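Local coordinates for protein luciferase-like monooxygenase (Streptomyces bottropensis, PDB 4US5) that probably acts as a flavin-dependent monooxygenase of the bacterial luciferase-like family, using molecular oxygen to oxidise a substrate, at residues H243-R248 / P273-A277; A35-E41 / E334-R338; L141-R145 / R183-P187; E11-V15 / I52-V56; V80-L84 / I109-V115. One frame throughout, in Å; residues are numbered along the deposited sequence.

Contact 1: H243-R248 / P273-A277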
# COMPACT_ATOMS: atom_id res chain seq x y z
N HIS B 243 16.51 9.60 23.67
CA HIS B 243 16.78 8.21 23.40
C HIS B 243 17.29 7.48 24.64
O HIS B 243 16.95 6.32 24.88
CB HIS B 243 17.81 8.12 22.29
CG HIS B 243 17.68 6.88 21.48
ND1 HIS B 243 18.35 6.70 20.30
CD2 HIS B 243 16.93 5.77 21.66
CE1 HIS B 243 18.04 5.52 19.80
NE2 HIS B 243 17.14 4.96 20.58
N ARG B 244 18.16 8.14 25.38
CA ARG B 244 18.70 7.60 26.59
C ARG B 244 17.56 7.24 27.56
O ARG B 244 17.56 6.14 28.14
CB ARG B 244 19.65 8.59 27.23
CG ARG B 244 20.93 8.82 26.46
CD ARG B 244 21.78 9.90 27.09
NE ARG B 244 22.26 9.47 28.40
CZ ARG B 244 22.46 10.27 29.43
NH1 ARG B 244 22.25 11.57 29.34
NH2 ARG B 244 22.87 9.74 30.60
N LEU B 245 16.63 8.17 27.74
CA LEU B 245 15.50 7.97 28.69
C LEU B 245 14.55 6.91 28.17
O LEU B 245 14.03 6.12 28.93
CB LEU B 245 14.75 9.27 28.93
CG LEU B 245 13.52 9.20 29.86
CD1 LEU B 245 13.91 8.63 31.21
CD2 LEU B 245 12.87 10.57 30.01
N PHE B 246 14.38 6.86 26.84
CA PHE B 246 13.54 5.81 26.26
C PHE B 246 14.11 4.46 26.63
O PHE B 246 13.37 3.55 27.03
CB PHE B 246 13.42 5.97 24.72
CG PHE B 246 12.49 4.97 24.06
CD1 PHE B 246 11.13 5.12 24.11
CD2 PHE B 246 13.02 3.87 23.38
CE1 PHE B 246 10.27 4.20 23.51
CE2 PHE B 246 12.19 2.94 22.78
CZ PHE B 246 10.81 3.11 22.82
N HIS B 247 15.43 4.33 26.59
CA HIS B 247 16.03 3.05 26.99
C HIS B 247 15.89 2.74 28.48
O HIS B 247 15.69 1.60 28.85
CB HIS B 247 17.50 2.97 26.60
CG HIS B 247 17.72 2.34 25.28
ND1 HIS B 247 17.55 3.04 24.10
CD2 HIS B 247 18.02 1.07 24.93
CE1 HIS B 247 17.75 2.23 23.08
NE2 HIS B 247 18.08 1.04 23.56
N ARG B 248 16.09 3.75 29.33
CA ARG B 248 15.91 3.56 30.78
C ARG B 248 14.52 3.03 31.03
O ARG B 248 14.32 2.06 31.77
CB ARG B 248 16.12 4.88 31.55
CG ARG B 248 15.65 4.81 33.00
CD ARG B 248 15.83 6.12 33.73
NE ARG B 248 17.22 6.37 34.11
CZ ARG B 248 17.63 7.44 34.78
NH1 ARG B 248 16.77 8.37 35.17
NH2 ARG B 248 18.90 7.57 35.09
N PRO B 273 18.74 3.30 35.95
CA PRO B 273 19.30 2.57 34.83
C PRO B 273 19.75 3.50 33.71
O PRO B 273 19.07 4.50 33.39
CB PRO B 273 18.14 1.67 34.37
CG PRO B 273 17.18 1.63 35.52
CD PRO B 273 17.33 2.94 36.21
N ASP B 274 20.92 3.21 33.15
CA ASP B 274 21.36 3.84 31.90
C ASP B 274 21.98 2.72 31.05
O ASP B 274 23.21 2.59 30.98
CB ASP B 274 22.36 4.95 32.21
CG ASP B 274 22.63 5.86 31.02
OD1 ASP B 274 22.37 5.43 29.87
OD2 ASP B 274 23.08 6.99 31.25
N PRO B 275 21.12 1.87 30.46
CA PRO B 275 21.57 0.76 29.64
C PRO B 275 22.58 1.19 28.57
O PRO B 275 23.52 0.45 28.31
CB PRO B 275 20.29 0.26 28.96
CG PRO B 275 19.19 0.73 29.81
CD PRO B 275 19.64 1.99 30.47
N LEU B 276 22.40 2.37 27.99
CA LEU B 276 23.31 2.80 26.92
C LEU B 276 24.72 3.13 27.46
O LEU B 276 25.72 2.94 26.76
CB LEU B 276 22.74 3.99 26.17
CG LEU B 276 21.39 3.75 25.52
CD1 LEU B 276 20.90 5.03 24.87
CD2 LEU B 276 21.48 2.61 24.52
N ALA B 277 24.79 3.63 28.68
CA ALA B 277 26.09 3.94 29.31
C ALA B 277 26.78 2.66 29.80
O ALA B 277 27.98 2.63 29.93
CB ALA B 277 25.88 4.89 30.47
O HOH W 1 20.01 4.63 28.63
O HOH W 2 23.83 7.07 28.08

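Contact 2: A35-E41 / E334-R338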
# COMPACT_ATOMS: atom_id res chain seq x y z
N ALA B 35 15.13 15.12 2.44
CA ALA B 35 16.16 14.19 2.02
C ALA B 35 16.29 14.14 0.51
O ALA B 35 17.41 14.05 -0.03
CB ALA B 35 15.86 12.81 2.60
N ASP B 36 15.17 14.24 -0.20
CA ASP B 36 15.20 14.30 -1.64
C ASP B 36 15.99 15.54 -2.09
O ASP B 36 16.94 15.42 -2.90
CB ASP B 36 13.75 14.34 -2.17
CG ASP B 36 13.63 14.23 -3.68
OD1 ASP B 36 14.37 13.49 -4.32
OD2 ASP B 36 12.67 14.84 -4.22
N ARG B 37 15.63 16.69 -1.58
CA ARG B 37 16.29 17.97 -1.96
C ARG B 37 17.77 17.98 -1.61
O ARG B 37 18.56 18.52 -2.36
CB ARG B 37 15.61 19.14 -1.25
CG ARG B 37 14.24 19.42 -1.87
CD ARG B 37 13.60 20.69 -1.40
NE ARG B 37 13.70 20.87 0.06
CZ ARG B 37 12.77 20.43 0.94
NH1 ARG B 37 11.68 19.79 0.53
NH2 ARG B 37 12.93 20.66 2.24
N LEU B 38 18.13 17.39 -0.48
CA LEU B 38 19.52 17.44 0.00
C LEU B 38 20.47 16.47 -0.66
O LEU B 38 21.68 16.61 -0.51
CB LEU B 38 19.56 17.23 1.51
CG LEU B 38 19.01 18.36 2.36
CD1 LEU B 38 19.02 17.95 3.82
CD2 LEU B 38 19.80 19.65 2.16
N GLY B 39 19.96 15.48 -1.36
CA GLY B 39 20.78 14.51 -2.07
C GLY B 39 21.01 13.20 -1.38
O GLY B 39 21.95 12.49 -1.68
N TYR B 40 20.14 12.84 -0.42
CA TYR B 40 20.17 11.46 0.10
C TYR B 40 19.85 10.46 -1.01
O TYR B 40 19.08 10.76 -1.94
CB TYR B 40 19.22 11.33 1.31
CG TYR B 40 19.73 11.97 2.60
CD1 TYR B 40 19.73 13.33 2.78
CD2 TYR B 40 20.13 11.17 3.67
CE1 TYR B 40 20.19 13.89 3.97
CE2 TYR B 40 20.59 11.71 4.86
CZ TYR B 40 20.63 13.06 5.01
OH TYR B 40 21.08 13.63 6.17
N GLU B 41 20.42 9.28 -0.93
CA GLU B 41 20.29 8.26 -1.98
C GLU B 41 18.94 7.56 -2.00
O GLU B 41 18.34 7.39 -3.06
CB GLU B 41 21.36 7.16 -1.86
CG GLU B 41 22.76 7.66 -1.91
CD GLU B 41 23.14 8.32 -3.21
OE1 GLU B 41 22.65 7.85 -4.29
OE2 GLU B 41 23.84 9.36 -3.12
N GLU B 334 29.05 16.40 2.49
CA GLU B 334 29.22 17.08 1.20
C GLU B 334 28.24 16.58 0.15
O GLU B 334 28.60 16.37 -1.01
CB GLU B 334 30.71 16.96 0.72
CG GLU B 334 31.62 17.74 1.66
CD GLU B 334 33.12 17.57 1.37
OE1 GLU B 334 33.54 16.97 0.34
OE2 GLU B 334 33.89 18.00 2.21
N LEU B 335 27.01 16.33 0.58
CA LEU B 335 26.00 15.87 -0.36
C LEU B 335 25.74 16.97 -1.41
O LEU B 335 25.62 18.15 -1.07
CB LEU B 335 24.70 15.51 0.35
CG LEU B 335 24.52 14.02 0.73
CD1 LEU B 335 25.69 13.54 1.55
CD2 LEU B 335 23.21 13.82 1.44
N THR B 336 25.56 16.55 -2.64
CA THR B 336 25.11 17.44 -3.71
C THR B 336 23.57 17.49 -3.71
O THR B 336 22.93 16.46 -3.92
CB THR B 336 25.60 16.93 -5.07
OG1 THR B 336 27.03 16.92 -5.09
CG2 THR B 336 25.10 17.81 -6.21
N PRO B 337 22.98 18.68 -3.50
CA PRO B 337 21.52 18.80 -3.56
C PRO B 337 20.95 18.53 -4.93
O PRO B 337 21.68 18.57 -5.94
CB PRO B 337 21.26 20.24 -3.13
CG PRO B 337 22.55 20.97 -3.25
CD PRO B 337 23.66 19.98 -3.29
N ARG B 338 19.65 18.19 -4.97
CA ARG B 338 18.94 17.95 -6.22
C ARG B 338 18.26 19.20 -6.73
O ARG B 338 18.03 20.12 -5.96
CB ARG B 338 17.89 16.83 -6.01
CG ARG B 338 18.51 15.46 -5.79
CD ARG B 338 17.51 14.34 -5.96
NE ARG B 338 18.15 13.05 -5.87
CZ ARG B 338 18.38 12.38 -4.73
NH1 ARG B 338 18.06 12.90 -3.54
NH2 ARG B 338 18.99 11.21 -4.77
O HOH W 3 23.17 18.73 0.10

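Contact 3: L141-R145 / R183-P187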
# COMPACT_ATOMS: atom_id res chain seq x y z
N LEU B 141 12.32 -15.66 0.26
CA LEU B 141 13.08 -14.70 -0.48
C LEU B 141 13.40 -15.21 -1.90
O LEU B 141 13.34 -14.45 -2.87
CB LEU B 141 14.35 -14.37 0.32
CG LEU B 141 15.22 -13.18 -0.02
CD1 LEU B 141 14.43 -11.91 -0.21
CD2 LEU B 141 16.24 -13.02 1.11
N GLU B 142 13.69 -16.49 -2.03
CA GLU B 142 13.86 -17.12 -3.35
C GLU B 142 12.56 -17.12 -4.12
O GLU B 142 12.54 -16.89 -5.32
CB GLU B 142 14.30 -18.61 -3.22
CG GLU B 142 15.37 -18.98 -4.25
CD GLU B 142 16.74 -18.58 -3.78
OE1 GLU B 142 17.40 -19.42 -3.10
OE2 GLU B 142 17.14 -17.44 -4.10
N GLN B 143 11.47 -17.46 -3.44
CA GLN B 143 10.16 -17.43 -4.07
C GLN B 143 9.82 -16.03 -4.58
O GLN B 143 9.29 -15.85 -5.67
CB GLN B 143 9.08 -17.82 -3.09
CG GLN B 143 8.92 -19.27 -2.74
CD GLN B 143 7.68 -19.46 -1.90
OE1 GLN B 143 7.69 -19.21 -0.70
NE2 GLN B 143 6.56 -19.81 -2.54
N LEU B 144 10.10 -15.03 -3.76
CA LEU B 144 9.85 -13.62 -4.14
C LEU B 144 10.64 -13.28 -5.38
O LEU B 144 10.13 -12.68 -6.30
CB LEU B 144 10.24 -12.71 -2.97
CG LEU B 144 10.19 -11.21 -3.21
CD1 LEU B 144 8.82 -10.78 -3.71
CD2 LEU B 144 10.53 -10.51 -1.90
N ARG B 145 11.93 -13.61 -5.39
CA ARG B 145 12.80 -13.32 -6.54
C ARG B 145 12.25 -13.99 -7.80
O ARG B 145 12.23 -13.38 -8.86
CB ARG B 145 14.25 -13.74 -6.19
CG ARG B 145 15.39 -13.30 -7.08
CD ARG B 145 16.67 -13.94 -6.52
NE ARG B 145 17.73 -12.99 -6.29
CZ ARG B 145 18.88 -13.29 -5.68
NH1 ARG B 145 19.10 -14.52 -5.23
NH2 ARG B 145 19.81 -12.36 -5.54
N ARG B 183 25.45 -15.46 0.25
CA ARG B 183 25.12 -16.66 -0.48
C ARG B 183 24.21 -16.35 -1.67
O ARG B 183 24.36 -16.92 -2.75
CB ARG B 183 24.46 -17.64 0.48
CG ARG B 183 24.08 -18.99 -0.09
CD ARG B 183 23.66 -19.95 1.02
NE ARG B 183 22.33 -19.61 1.50
CZ ARG B 183 22.02 -19.25 2.75
NH1 ARG B 183 22.94 -19.15 3.73
NH2 ARG B 183 20.75 -18.96 3.02
N LEU B 184 23.27 -15.45 -1.46
CA LEU B 184 22.22 -15.16 -2.44
C LEU B 184 22.59 -14.03 -3.39
O LEU B 184 21.85 -13.73 -4.33
CB LEU B 184 20.90 -14.84 -1.72
CG LEU B 184 20.32 -15.99 -0.91
CD1 LEU B 184 19.18 -15.51 -0.01
CD2 LEU B 184 19.84 -17.11 -1.82
N GLY B 185 23.72 -13.39 -3.14
CA GLY B 185 24.19 -12.31 -3.98
C GLY B 185 23.30 -11.09 -3.88
O GLY B 185 23.07 -10.40 -4.86
N LEU B 186 22.83 -10.80 -2.68
CA LEU B 186 21.95 -9.66 -2.47
C LEU B 186 22.65 -8.47 -1.88
O LEU B 186 23.53 -8.63 -1.02
CB LEU B 186 20.81 -10.05 -1.55
CG LEU B 186 19.80 -10.96 -2.18
CD1 LEU B 186 18.88 -11.51 -1.11
CD2 LEU B 186 19.02 -10.25 -3.27
N PRO B 187 22.20 -7.25 -2.25
CA PRO B 187 22.59 -6.07 -1.51
C PRO B 187 22.13 -6.25 -0.04
O PRO B 187 21.12 -6.88 0.21
CB PRO B 187 21.82 -4.95 -2.21
CG PRO B 187 21.52 -5.46 -3.57
CD PRO B 187 21.33 -6.93 -3.40

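Contact 4: E11-V15 / I52-V56. With NA (sodium ion), chain R; NA (sodium ion), chain L; NA (sodium ion), chain Q.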
# COMPACT_ATOMS: atom_id res chain seq x y z
N GLU B 11 13.40 5.19 8.10
CA GLU B 11 12.37 5.84 8.84
C GLU B 11 11.43 4.81 9.47
O GLU B 11 10.70 4.11 8.78
CB GLU B 11 11.59 6.78 7.90
CG GLU B 11 10.22 7.28 8.44
CD GLU B 11 10.35 8.22 9.63
OE1 GLU B 11 10.97 7.85 10.65
OE2 GLU B 11 9.82 9.35 9.54
N GLN B 12 11.45 4.73 10.80
CA GLN B 12 10.50 3.88 11.52
C GLN B 12 9.27 4.66 12.01
O GLN B 12 8.32 4.07 12.50
CB GLN B 12 11.23 3.15 12.65
CG GLN B 12 11.46 3.95 13.90
CD GLN B 12 12.55 5.00 13.83
OE1 GLN B 12 12.84 5.58 12.77
NE2 GLN B 12 13.09 5.33 14.98
N ALA B 13 9.28 5.97 11.79
CA ALA B 13 8.13 6.84 12.13
C ALA B 13 7.77 6.78 13.61
O ALA B 13 6.67 6.38 13.98
CB ALA B 13 6.94 6.53 11.25
N PRO B 14 8.70 7.20 14.46
CA PRO B 14 8.39 7.15 15.88
C PRO B 14 7.24 8.09 16.24
O PRO B 14 7.03 9.11 15.59
CB PRO B 14 9.71 7.58 16.54
CG PRO B 14 10.56 8.12 15.47
CD PRO B 14 10.01 7.78 14.16
N VAL B 15 6.49 7.70 17.25
CA VAL B 15 5.42 8.55 17.78
C VAL B 15 5.95 9.18 19.05
O VAL B 15 6.48 8.49 19.95
CB VAL B 15 4.17 7.72 18.09
CG1 VAL B 15 3.02 8.65 18.50
CG2 VAL B 15 3.77 6.89 16.85
N ILE B 52 2.95 1.36 20.29
CA ILE B 52 2.40 2.70 20.34
C ILE B 52 3.43 3.71 19.89
O ILE B 52 3.08 4.83 19.51
CB ILE B 52 1.82 3.09 21.74
CG1 ILE B 52 2.87 2.99 22.86
CG2 ILE B 52 0.60 2.24 22.06
CD1 ILE B 52 2.43 3.70 24.14
N PHE B 53 4.71 3.35 19.95
CA PHE B 53 5.75 4.34 19.70
C PHE B 53 6.29 4.28 18.25
O PHE B 53 7.18 5.05 17.94
CB PHE B 53 6.93 4.19 20.67
CG PHE B 53 7.44 2.77 20.78
CD1 PHE B 53 8.40 2.30 19.91
CD2 PHE B 53 6.95 1.93 21.76
CE1 PHE B 53 8.86 0.98 20.00
CE2 PHE B 53 7.41 0.63 21.88
CZ PHE B 53 8.36 0.15 20.98
N ASN B 54 5.73 3.42 17.40
CA ASN B 54 6.08 3.43 15.97
C ASN B 54 4.79 3.41 15.16
O ASN B 54 3.90 2.57 15.39
CB ASN B 54 6.94 2.24 15.63
CG ASN B 54 8.37 2.39 16.11
OD1 ASN B 54 8.99 3.44 15.98
ND2 ASN B 54 8.93 1.29 16.61
N ALA B 55 4.70 4.28 14.15
CA ALA B 55 3.42 4.57 13.46
C ALA B 55 3.10 3.75 12.19
O ALA B 55 2.00 3.86 11.67
CB ALA B 55 3.36 6.04 13.11
N VAL B 56 4.05 2.97 11.68
CA VAL B 56 3.88 2.36 10.37
C VAL B 56 4.01 0.84 10.41
O VAL B 56 5.13 0.29 10.38
CB VAL B 56 4.90 2.87 9.33
CG1 VAL B 56 4.65 2.22 7.97
CG2 VAL B 56 4.79 4.36 9.20
NA NA R . 14.48 7.20 11.61
NA NA L . 8.07 10.37 11.48
NA NA Q . 3.29 -0.13 15.49
O HOH W 4 6.89 1.86 12.17
O HOH W 5 11.22 4.26 17.37
O HOH W 6 8.35 11.08 14.29

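Contact 5: V80-L84 / I109-V115. With NA (sodium ion), chain N.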
# COMPACT_ATOMS: atom_id res chain seq x y z
N VAL B 80 10.18 -4.90 4.68
CA VAL B 80 8.99 -5.71 4.75
C VAL B 80 9.28 -7.04 5.46
O VAL B 80 10.24 -7.72 5.15
CB VAL B 80 8.44 -5.99 3.33
CG1 VAL B 80 7.43 -7.14 3.35
CG2 VAL B 80 7.80 -4.74 2.78
N LEU B 81 8.43 -7.39 6.41
CA LEU B 81 8.59 -8.64 7.19
C LEU B 81 8.01 -9.84 6.42
O LEU B 81 6.86 -10.27 6.62
CB LEU B 81 7.97 -8.46 8.54
CG LEU B 81 8.48 -7.27 9.31
CD1 LEU B 81 7.80 -7.21 10.68
CD2 LEU B 81 10.00 -7.21 9.45
N LEU B 82 8.81 -10.34 5.49
CA LEU B 82 8.36 -11.26 4.47
C LEU B 82 7.83 -12.57 5.06
O LEU B 82 6.99 -13.22 4.44
CB LEU B 82 9.48 -11.53 3.48
CG LEU B 82 9.18 -12.47 2.32
CD1 LEU B 82 8.02 -12.01 1.47
CD2 LEU B 82 10.44 -12.64 1.46
N SER B 83 8.28 -12.93 6.26
CA SER B 83 7.80 -14.15 6.89
C SER B 83 6.33 -14.11 7.18
O SER B 83 5.74 -15.14 7.43
CB SER B 83 8.53 -14.43 8.19
OG SER B 83 9.90 -14.67 7.96
N LEU B 84 5.74 -12.90 7.18
CA LEU B 84 4.35 -12.74 7.51
C LEU B 84 3.42 -12.83 6.32
O LEU B 84 2.21 -12.84 6.50
CB LEU B 84 4.11 -11.37 8.19
CG LEU B 84 4.90 -11.04 9.42
CD1 LEU B 84 4.56 -9.60 9.85
CD2 LEU B 84 4.59 -12.02 10.54
N ILE B 109 13.86 -6.35 2.65
CA ILE B 109 13.20 -7.45 3.36
C ILE B 109 13.91 -7.62 4.68
O ILE B 109 15.12 -7.65 4.72
CB ILE B 109 13.36 -8.76 2.57
CG1 ILE B 109 12.66 -8.67 1.22
CG2 ILE B 109 12.85 -9.96 3.37
CD1 ILE B 109 11.19 -8.35 1.30
N GLY B 110 13.14 -7.69 5.75
CA GLY B 110 13.69 -7.85 7.09
C GLY B 110 13.09 -9.02 7.85
O GLY B 110 12.05 -9.55 7.46
N ARG B 111 13.75 -9.39 8.95
CA ARG B 111 13.31 -10.52 9.80
C ARG B 111 12.17 -10.16 10.72
O ARG B 111 12.16 -9.09 11.31
CB ARG B 111 14.44 -11.05 10.69
CG ARG B 111 15.41 -12.00 10.05
CD ARG B 111 15.87 -13.06 11.02
NE ARG B 111 16.19 -14.27 10.28
CZ ARG B 111 15.31 -15.21 9.94
NH1 ARG B 111 14.03 -15.15 10.31
NH2 ARG B 111 15.73 -16.24 9.22
N ALA B 112 11.28 -11.15 10.96
CA ALA B 112 10.14 -10.98 11.84
C ALA B 112 10.40 -11.56 13.26
O ALA B 112 9.45 -11.76 14.04
CB ALA B 112 8.93 -11.64 11.24
N ASN B 113 11.67 -11.79 13.58
CA ASN B 113 12.07 -12.38 14.86
C ASN B 113 11.80 -11.50 16.09
O ASN B 113 11.83 -12.00 17.21
CB ASN B 113 13.55 -12.82 14.84
CG ASN B 113 14.53 -11.65 14.67
OD1 ASN B 113 14.28 -10.70 13.93
ND2 ASN B 113 15.66 -11.72 15.36
N ARG B 114 11.55 -10.21 15.88
CA ARG B 114 11.26 -9.30 17.00
C ARG B 114 9.77 -8.92 17.08
O ARG B 114 9.37 -8.17 17.95
CB ARG B 114 12.16 -8.06 16.94
CG ARG B 114 13.61 -8.39 17.26
CD ARG B 114 14.53 -7.19 17.30
NE ARG B 114 14.45 -6.44 16.04
CZ ARG B 114 15.14 -6.72 14.93
NH1 ARG B 114 16.01 -7.73 14.90
NH2 ARG B 114 14.98 -5.98 13.84
N VAL B 115 8.94 -9.49 16.19
CA VAL B 115 7.47 -9.34 16.28
C VAL B 115 6.98 -10.14 17.51
O VAL B 115 7.40 -11.27 17.70
CB VAL B 115 6.76 -9.87 15.00
CG1 VAL B 115 5.25 -9.75 15.13
CG2 VAL B 115 7.24 -9.14 13.76
NA NA N . 10.33 -11.55 8.01
O HOH W 7 11.72 -13.93 9.64

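Contact 1: H243-R248 / P273-A277
The loop 273-277 runs beside helix 233-251, with the CA atoms closest where Arg248 meets Pro273 and next where Arg244 meets Leu276, one helical turn back. This is the outer layer of a TIM-barrel fold: the loop precedes strand 286-289 and lies against the helix that follows strand 221-229. Two arginines hold it. Arg248 sends NE straight at the carbonyl O of Pro273 (2.7 Å, 179°), and the oxygen lies in the guanidinium plane; NH1 and NH2 go to the carbonyls of Glu267 and Lys270, so one guanidinium gathers three backbone oxygens and its rotation is fixed. One turn earlier, the Arg244 chain bends at chi3 (66°), which turns NH2 to OD2 of Asp274 in a salt bridge of 2.8 Å, on the syn side of the carboxylate. OD1 of Asp274 accepts from Ala277 N in an Asx motif, and two waters donate to it; one also donates to Arg244 O, the other accepts from Arg244 NE. Between the arginines, Pro275 CG touches His247 O and Leu276 CD1 lies 3.8 Å from Arg244 CA. Leu276 CD2 sits squarely over the face of the His247 ring, a CH-pi contact 3.7 Å from the centroid.

Contact 2: A35-E41 / E334-R338
Arg338, the last residue of the chain, lies across the C-terminal turn of helix 21-38, and its main chain is fastened first: its N donates to Arg37 O at 2.8 Å. CB and CG then pass over Asp36 O, the latter at 3.3 Å, and CD runs between that same carbonyl and Asp36 OD1. The chain is extended from CG to NE (chi2 -165°, chi3 174°), carrying the guanidinium past the helix end. There NH1 is shared between Asp36 O at 2.8 Å, met on a lone pair, and Tyr40 O at 2.9 Å. NH2 donates to Tyr40 O as well, so this carbonyl is gripped end-on by two nitrogens, and both acceptor oxygens lie in the guanidinium plane. Asp36 OD1 makes only a long salt bridge, well out of that plane, so no N-H points at it; the carboxylate also bonds the backbone N-H groups of Ser71, Gly72 and Ile73. Leu335 CD2 lies over the Tyr40 ring face, offset toward the rim, and Thr336 O receives a CA-H...O contact from Gly39. Gly39 has positive phi: the helix ends in a Schellman motif, and the chain terminus closes over this turn just before barrel strand 42-45.

Contact 3: L141-R145 / R183-P187
The end of helix 175-184 faces the side of helix 134-147 without close backbone contact, the nearest CA atoms, those of Glu142 and Leu184, being 8.6 Å apart. Helix 175-184 finishes in a Schellman motif with Gly185 at positive phi, and the chain then enters strand 188-191 of the TIM barrel. Side chains therefore bridge the gap. The polar link is Arg145. Its CG is anti to the backbone N (chi1 -168°) and the chain is then bent at chi3 (-127°), which together send it out from the helix toward the Schellman turn, where its guanidinium takes Leu184 O end-on with two nitrogens. NH2 is the nearer at 2.7 Å and NH1 follows at 3.0 Å, the latter on a lone pair; the oxygen lies almost exactly in the guanidinium plane. The carbonyls at a helix C-terminus lie at the negative end of the helix dipole, which would favour a cationic partner. Glu142 OE2 comes to within a long salt-bridge distance of Arg145 NH1, while the carboxylate also touches Leu184 CD2.

Beside this polar grip runs an apolar one. Leu141 CD2 lies 4.0 Å from Leu184 CD1 on one hand and meets Leu186 CD1 tip to tip on the other. Farther inward, Leu141 packs on Ile109 of strand 105-110 and Leu186 on Leu168 of strand 167-172, so the leucines continue the layer between helices and barrel. Leu186 and Arg145 run antiparallel alongside one another, and the Leu186 methyl CD2 comes 3.2 Å from Arg145 NH2.

Contact 4: E11-V15 / I52-V56
The Gln12 and Asn54 side chains cross at a slant, with OD1 of Asn54 against CG of Gln12 at 3.3 Å and the two amide planes 56° apart. A water joins them, accepting from Gln12 NE2 and donating to Asn54 OD1. The Gln12 CG sits between backbone N and carbonyl carbon (chi1 81°), and a second bend at chi2 turns the amide away from Asn54, so that OE1 binds a sodium ion at 2.6 Å together with Val10 O, at a site that also includes Ser314, while NE2 reaches Ser314 O.

Beyond this pair the side chains of Ala13, Val15, Ala55 and Val56 close a small apolar patch: Ala13 CB meets Val56 CG2 at 3.7 Å, and Val15 CG2 lies against Ala55 CB. The main chains are bridged on either side of Pro14 in the chain, by Ala55 N to Ala13 O (2.9 Å) and Val15 N to Phe53 O (2.8 Å). Glu11 braces the bend before them, since its OE1 accepts from Ala13 N and pairs with Arg322, and its OE2 binds a second sodium ion. A third is held by Asn54 O with His48 O, Glu51 O and Ser159 of the second subunit. The loops that follow strands 6-11 and 42-45 thus join in a single beta bridge at the C-terminal ends of neighbouring strands, the end where TIM barrels carry their active sites.

Contact 5: V80-L84 / I109-V115
Leu81 reaches across to the loop after strand 105-110: its CD1 meets Val115 CG2 at 3.7 Å, its CD2 lies 3.4 Å from Arg111 O, and CB rests near the Ala112 methyl. With CG anti to the carbonyl carbon (chi1 -55°), the branched end leans over the second segment. Ile109 packs from the other face of the sheet, with CG2 against Leu82 CB at 3.7 Å and CD1 beside Val80 CB. Between them the strands are tied by Gly110 N to Val80 O, 3.0 Å and nearly straight at 170°. Past this point the chains part: Leu81 centres an inverse gamma turn leading into the 3-10 segment 82-84, and 112-115 forms a type I turn. Between the diverging chains a sodium ion is bound by Gly110 O at 2.7 Å, with Ser83 OG 3.1 Å from the ion and the Ala112 methyl beside it. A water 2.6 Å from Ser83 OG also accepts from Ala112 N, linking the two turns. Leu84 and Ala112 both pack on Phe120 of helix 117-124. Strand 74-81, helix 87-100 and strand 105-110 make a beta-alpha-beta crossover, and this contact lies at the C-terminal ends of its two strands, as in the parallel barrel of the luciferase-like family.

Contacts 4 and 5 lie at the C-terminal ends of barrel strands, their centres 16 Å apart and their nearest atoms about 8 Å apart; both hold sodium ions, and in this fold that end carries the active site. Contact 5 is backed by contact 3, 15 Å away between centres, where Leu141 N comes 3.7 Å from Leu82 CD2 and Leu144 packs on Ile109. Contact 4 also touches contact 1 through an edge-to-face pair, Phe53 with Phe246, CD1 to CZ at 3.9 Å. Contact 2 touches none of the others, its nearest neighbour being contact 4 at about 9 Å between closest atoms, and joins the chain's C-terminus to an early helix.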